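Local coordinates for protein succinate dehydrogenase subunit B (Mycolicibacterium smegmatis MC2 51, PDB 6LUM) that carries three iron-sulfur clusters and probably passes electrons from succinate oxidation in subunit A toward the membrane part of succinate dehydrogenase, at residues T171-L176 and C240-Q245. Numbering follows the deposited sequence.
Sequences TTKCIL and CPRGIQ. With SF4 (iron/sulfur cluster), chain B.
R242 reaches across to K173 and I175, and its side chain folds over the backbone of K173. Its CB faces the CE of K173 at 4.2 Å. CG packs against the carbonyl O of K173 and also lies near the sulfide S1 of the SF4 cluster. The bend at chi2 (-62°) brings CD to 3.8 Å from the CD1 of I175. A second bend at chi3 turns NE, which stays 4.1 Å from the O of K173, while CZ comes to 3.6 Å from that same O. The guanidinium has the CB of K173 over one face, offset toward the rim, and the CG2 of I175 at its edge. NH1 lies close to the O of K173, but the angle is poor for a hydrogen bond. The two loops flank the [4Fe-4S] cluster of the 4Fe-4S dicluster domain, a helical ferredoxin-type module. C174 SG binds the iron FE4 at 2.6 Å, and C240 SG binds FE3 at 2.5 Å. An alanine at R242 would probably leave the CG2 and CD1 of I175 and the carbonyl O of K173 without the atoms that pack on them, opening a gap near S1 of the cluster. The K173 side chain bends at chi3 (58°). Its NZ donates to the backbone O of R242 at 2.8 Å, with a C=O...N angle of 157°. The CD1 of I244 packs on the CB of C174 at 4.0 Å and on the CB of K173. The carbonyl O of I175 accepts a hydrogen bond from R41 of subunit A.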
loop_
_atom_site.group_PDB
_atom_site.type_symbol
_atom_site.label_atom_id
_atom_site.label_comp_id
_atom_site.label_asym_id
_atom_site.label_seq_id
_atom_site.Cartn_x
_atom_site.Cartn_y
_atom_site.Cartn_z
ATOM N N THR J 171 27.220 10.653 3.498
ATOM C CA THR J 171 26.037 10.562 4.330
ATOM C C THR J 171 25.915 9.195 4.964
ATOM O O THR J 171 24.964 8.949 5.708
ATOM C CB THR J 171 24.776 10.874 3.533
ATOM O OG1 THR J 171 24.855 10.243 2.258
ATOM C CG2 THR J 171 24.632 12.350 3.341
ATOM N N THR J 172 26.845 8.298 4.674
ATOM C CA THR J 172 26.938 7.015 5.341
ATOM C C THR J 172 27.743 7.095 6.622
ATOM O O THR J 172 28.002 6.061 7.239
ATOM C CB THR J 172 27.550 5.980 4.405
ATOM O OG1 THR J 172 28.770 6.486 3.864
ATOM C CG2 THR J 172 26.605 5.670 3.284
ATOM N N LYS J 173 28.132 8.291 7.041
ATOM C CA LYS J 173 28.929 8.493 8.235
ATOM C C LYS J 173 28.102 8.873 9.451
ATOM O O LYS J 173 28.672 9.136 10.504
ATOM C CB LYS J 173 29.962 9.581 7.990
ATOM C CG LYS J 173 30.768 9.418 6.756
ATOM C CD LYS J 173 31.519 10.687 6.490
ATOM C CE LYS J 173 32.389 11.024 7.667
ATOM N NZ LYS J 173 33.203 12.241 7.432
ATOM N N CYS J 174 26.785 8.915 9.335
ATOM C CA CYS J 174 25.945 9.426 10.407
ATOM C C CYS J 174 25.872 8.423 11.547
ATOM O O CYS J 174 25.411 7.298 11.357
ATOM C CB CYS J 174 24.559 9.733 9.855
ATOM S SG CYS J 174 23.255 10.006 11.031
ATOM N N ILE J 175 26.329 8.828 12.736
ATOM C CA ILE J 175 26.243 7.982 13.917
ATOM C C ILE J 175 24.963 8.198 14.694
ATOM O O ILE J 175 24.778 7.571 15.741
ATOM C CB ILE J 175 27.438 8.195 14.859
ATOM C CG1 ILE J 175 27.528 9.638 15.308
ATOM C CG2 ILE J 175 28.686 7.803 14.186
ATOM C CD1 ILE J 175 28.773 9.967 16.061
ATOM N N LEU J 176 24.075 9.057 14.220
ATOM C CA LEU J 176 22.769 9.293 14.822
ATOM C C LEU J 176 22.893 9.786 16.259
ATOM O O LEU J 176 22.367 9.191 17.190
ATOM C CB LEU J 176 21.909 8.038 14.750
ATOM C CG LEU J 176 21.383 7.616 13.391
ATOM C CD1 LEU J 176 20.959 6.184 13.458
ATOM C CD2 LEU J 176 20.228 8.487 13.015
ATOM N N CYS J 240 27.702 18.969 13.431
ATOM C CA CYS J 240 27.968 17.552 13.190
ATOM C C CYS J 240 29.375 17.162 13.628
ATOM O O CYS J 240 30.343 17.817 13.231
ATOM C CB CYS J 240 27.793 17.212 11.720
ATOM S SG CYS J 240 28.379 15.606 11.300
ATOM N N PRO J 241 29.532 16.108 14.437
ATOM C CA PRO J 241 30.868 15.671 14.842
ATOM C C PRO J 241 31.598 14.806 13.832
ATOM O O PRO J 241 32.809 14.616 13.980
ATOM C CB PRO J 241 30.581 14.888 16.115
ATOM C CG PRO J 241 29.262 14.407 15.940
ATOM C CD PRO J 241 28.511 15.469 15.272
ATOM N N ARG J 242 30.921 14.270 12.826
ATOM C CA ARG J 242 31.577 13.526 11.766
ATOM C C ARG J 242 31.945 14.388 10.569
ATOM O O ARG J 242 32.627 13.902 9.668
ATOM C CB ARG J 242 30.691 12.384 11.280
ATOM C CG ARG J 242 30.081 11.536 12.348
ATOM C CD ARG J 242 31.119 10.827 13.178
ATOM N NE ARG J 242 32.158 10.177 12.391
ATOM C CZ ARG J 242 32.044 8.980 11.831
ATOM N NH1 ARG J 242 30.933 8.285 11.949
ATOM N NH2 ARG J 242 33.049 8.481 11.137
ATOM N N GLY J 243 31.508 15.639 10.527
ATOM C CA GLY J 243 31.768 16.495 9.391
ATOM C C GLY J 243 31.049 16.033 8.145
ATOM O O GLY J 243 31.692 15.567 7.208
ATOM N N ILE J 244 29.725 16.151 8.106
ATOM C CA ILE J 244 28.957 15.515 7.046
ATOM C C ILE J 244 28.457 16.480 5.972
ATOM O O ILE J 244 28.157 16.029 4.857
ATOM C CB ILE J 244 27.795 14.694 7.645
ATOM C CG1 ILE J 244 28.276 13.299 8.001
ATOM C CG2 ILE J 244 26.607 14.579 6.724
ATOM C CD1 ILE J 244 27.198 12.404 8.425
ATOM N N GLN J 245 28.458 17.790 6.226
ATOM C CA GLN J 245 27.870 18.756 5.294
ATOM C C GLN J 245 26.371 18.532 5.206
ATOM O O GLN J 245 25.819 18.264 4.134
ATOM C CB GLN J 245 28.500 18.677 3.905
ATOM C CG GLN J 245 29.998 18.604 3.903
ATOM C CD GLN J 245 30.631 19.865 4.409
ATOM O OE1 GLN J 245 31.635 19.833 5.109
ATOM N NE2 GLN J 245 30.046 20.992 4.059
HETATM FE FE1 SF4 B . 23.304 14.998 12.647
HETATM FE FE2 SF4 B . 25.113 13.474 14.498
HETATM FE FE3 SF4 B . 26.186 14.497 11.865
HETATM FE FE4 SF4 B . 24.240 12.196 11.939
HETATM S S1 SF4 B . 26.126 12.597 12.843
HETATM S S2 SF4 B . 24.295 14.102 10.977
HETATM S S3 SF4 B . 23.230 13.084 13.591
HETATM S S4 SF4 B . 25.199 15.374 13.545
#